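Local coordinates for protein 3-deoxy-D-manno-octulosonate 8-phosphate phosphatase KdsC (Xanthomonas campestris pv. campestris, PDB 4NAV) that probably hydrolyses 3-deoxy-D-manno-octulosonate 8-phosphate to 3-deoxy-D-manno-octulosonate and inorganic phosphate, with magnesium as cofactor, in lipopolysaccharide biosynthesis, at residues Ala17-Arg21 with Val165-Gln170. Sequence-based numbering, arbitrary orientation.
Sequences AARVR and VVLAAQ
Gln170, the first residue past the end of helix 158-169, reaches across to the backbone of Ala17-Arg21, and its side chain carries the polar half of this contact. From CB, chi1 (-65°) puts CG anti to the carbonyl carbon and against Ala18 O, CG to O 3.5 Å. The extended chain beyond CG then carries the amide on to the carbonyls of Ala17 and Val20. CD passes Ala18 O, and although NE2 is also near that oxygen, the angle is too poor for a hydrogen bond. At the tip, NE2 donates to Ala17 O at 3.1 Å, nearly straight at 170°. Its second bond, to Val20 O at 2.8 Å, arrives on a lone pair in the carbonyl plane. OE1 accepts a weak bond from Arg21 NH1, 3.3 Å away, the guanidinium turned 43° from the amide.

Beside this polar half, Ala17 CB packs on Ala169 CB at 3.9 Å and on Val165 CG1, while Val20 CB lies near Val166 CG1 at 4.3 Å.

The type I turn Ala17-Val20 leads into strand 22-25, the middle strand of the HAD-type parallel sheet, which runs on to Asp26, predicted to bind magnesium; the contact itself is structural packing away from that site. Two carbonyl acceptors on NE2, both near the amide plane, with a weak donor at OE1, define which end of the amide is nitrogen and hold it against rotation.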
ATOM      1  N   ALA A  17      21.694  23.703   1.319  1.00 38.30           N
ATOM      2  CA  ALA A  17      20.486  23.524   2.098  1.00 36.57           C
ATOM      3  C   ALA A  17      20.323  24.646   3.123  1.00 35.45           C
ATOM      4  O   ALA A  17      19.202  25.054   3.426  1.00 36.06           O
ATOM      5  CB  ALA A  17      20.506  22.175   2.792  1.00 36.32           C
ATOM      6  N   ALA A  18      21.441  25.127   3.648  1.00 34.76           N
ATOM      7  CA  ALA A  18      21.458  26.249   4.594  1.00 36.14           C
ATOM      8  C   ALA A  18      20.930  27.557   4.020  1.00 37.40           C
ATOM      9  O   ALA A  18      20.522  28.429   4.782  1.00 41.29           O
ATOM     10  CB  ALA A  18      22.864  26.478   5.145  1.00 34.29           C
ATOM     11  N   ARG A  19      20.975  27.730   2.712  1.00 38.44           N
ATOM     12  CA  ARG A  19      20.534  28.992   2.129  1.00 40.95           C
ATOM     13  C   ARG A  19      19.204  28.886   1.390  1.00 38.46           C
ATOM     14  O   ARG A  19      18.802  29.791   0.697  1.00 35.27           O
ATOM     15  CB  ARG A  19      21.640  29.621   1.270  1.00 47.78           C
ATOM     16  CG  ARG A  19      22.083  28.875   0.038  1.00 55.47           C
ATOM     17  CD  ARG A  19      23.231  29.669  -0.609  1.00 64.53           C
ATOM     18  NE  ARG A  19      24.197  28.933  -1.420  1.00 73.25           N
ATOM     19  CZ  ARG A  19      23.969  28.253  -2.552  1.00 78.05           C
ATOM     20  NH1 ARG A  19      22.743  28.088  -3.050  1.00 76.77           N
ATOM     21  NH2 ARG A  19      25.004  27.688  -3.167  1.00 82.50           N
ATOM     22  N   VAL A  20      18.533  27.755   1.559  1.00 36.25           N
ATOM     23  CA  VAL A  20      17.256  27.529   0.943  1.00 35.06           C
ATOM     24  C   VAL A  20      16.186  28.402   1.577  1.00 35.48           C
ATOM     25  O   VAL A  20      15.916  28.300   2.751  1.00 33.67           O
ATOM     26  CB  VAL A  20      16.836  26.052   1.086  1.00 33.77           C
ATOM     27  CG1 VAL A  20      15.350  25.863   0.781  1.00 33.06           C
ATOM     28  CG2 VAL A  20      17.701  25.182   0.201  1.00 32.62           C
ATOM     29  N   ARG A  21      15.538  29.210   0.746  1.00 37.16           N
ATOM     30  CA  ARG A  21      14.451  30.083   1.164  1.00 37.11           C
ATOM     31  C   ARG A  21      13.144  29.698   0.531  1.00 36.79           C
ATOM     32  O   ARG A  21      12.067  30.125   0.983  1.00 36.75           O
ATOM     33  CB  ARG A  21      14.775  31.522   0.777  1.00 38.01           C
ATOM     34  CG  ARG A  21      16.121  31.997   1.316  1.00 38.17           C
ATOM     35  CD  ARG A  21      16.205  32.369   2.774  1.00 38.18           C
ATOM     36  NE  ARG A  21      15.082  31.969   3.622  1.00 39.11           N
ATOM     37  CZ  ARG A  21      15.124  31.341   4.810  1.00 40.52           C
ATOM     38  NH1 ARG A  21      16.242  30.884   5.374  1.00 41.67           N
ATOM     39  NH2 ARG A  21      13.983  31.144   5.460  1.00 42.37           N
ATOM     40  N   VAL A 165      16.727  17.681   6.621  1.00 24.49           N
ATOM     41  CA  VAL A 165      18.042  18.157   6.223  1.00 24.09           C
ATOM     42  C   VAL A 165      18.123  19.682   6.237  1.00 24.67           C
ATOM     43  O   VAL A 165      19.029  20.285   6.845  1.00 23.88           O
ATOM     44  CB  VAL A 165      18.400  17.650   4.823  1.00 23.97           C
ATOM     45  CG1 VAL A 165      19.540  18.463   4.218  1.00 23.81           C
ATOM     46  CG2 VAL A 165      18.732  16.158   4.883  1.00 23.82           C
ATOM     47  N   VAL A 166      17.122  20.302   5.607  1.00 25.14           N
ATOM     48  CA  VAL A 166      17.107  21.735   5.455  1.00 25.47           C
ATOM     49  C   VAL A 166      17.027  22.402   6.823  1.00 25.64           C
ATOM     50  O   VAL A 166      17.836  23.278   7.164  1.00 25.33           O
ATOM     51  CB  VAL A 166      15.947  22.157   4.561  1.00 26.00           C
ATOM     52  CG1 VAL A 166      15.787  23.678   4.554  1.00 27.13           C
ATOM     53  CG2 VAL A 166      16.206  21.704   3.150  1.00 25.79           C
ATOM     54  N   LEU A 167      16.062  21.957   7.615  1.00 25.85           N
ATOM     55  CA  LEU A 167      15.924  22.439   8.974  1.00 26.23           C
ATOM     56  C   LEU A 167      17.232  22.236   9.783  1.00 26.51           C
ATOM     57  O   LEU A 167      17.711  23.169  10.428  1.00 25.51           O
ATOM     58  CB  LEU A 167      14.763  21.742   9.639  1.00 27.04           C
ATOM     59  CG  LEU A 167      13.385  22.103   9.035  1.00 28.08           C
ATOM     60  CD1 LEU A 167      12.299  21.185   9.548  1.00 28.35           C
ATOM     61  CD2 LEU A 167      13.042  23.548   9.383  1.00 28.95           C
ATOM     62  N   ALA A 168      17.865  21.063   9.661  1.00 25.89           N
ATOM     63  CA  ALA A 168      19.109  20.840  10.394  1.00 26.20           C
ATOM     64  C   ALA A 168      20.201  21.819   9.922  1.00 26.10           C
ATOM     65  O   ALA A 168      20.924  22.379  10.722  1.00 25.84           O
ATOM     66  CB  ALA A 168      19.584  19.412  10.203  1.00 26.20           C
ATOM     67  N   ALA A 169      20.291  22.034   8.608  1.00 25.79           N
ATOM     68  CA  ALA A 169      21.305  22.900   8.061  1.00 25.60           C
ATOM     69  C   ALA A 169      21.083  24.329   8.489  1.00 26.39           C
ATOM     70  O   ALA A 169      22.017  25.135   8.481  1.00 27.16           O
ATOM     71  CB  ALA A 169      21.355  22.816   6.541  1.00 25.12           C
ATOM     72  N   GLN A 170      19.847  24.662   8.809  1.00 27.12           N
ATOM     73  CA  GLN A 170      19.525  26.035   9.205  1.00 27.56           C
ATOM     74  C   GLN A 170      19.358  26.195  10.710  1.00 27.95           C
ATOM     75  O   GLN A 170      18.812  27.172  11.161  1.00 26.64           O
ATOM     76  CB  GLN A 170      18.276  26.493   8.451  1.00 27.67           C
ATOM     77  CG  GLN A 170      18.494  26.582   6.944  1.00 27.09           C
ATOM     78  CD  GLN A 170      17.316  27.210   6.213  1.00 27.42           C
ATOM     79  OE1 GLN A 170      16.485  27.885   6.818  1.00 28.00           O
ATOM     80  NE2 GLN A 170      17.301  27.067   4.897  1.00 27.45           N
TER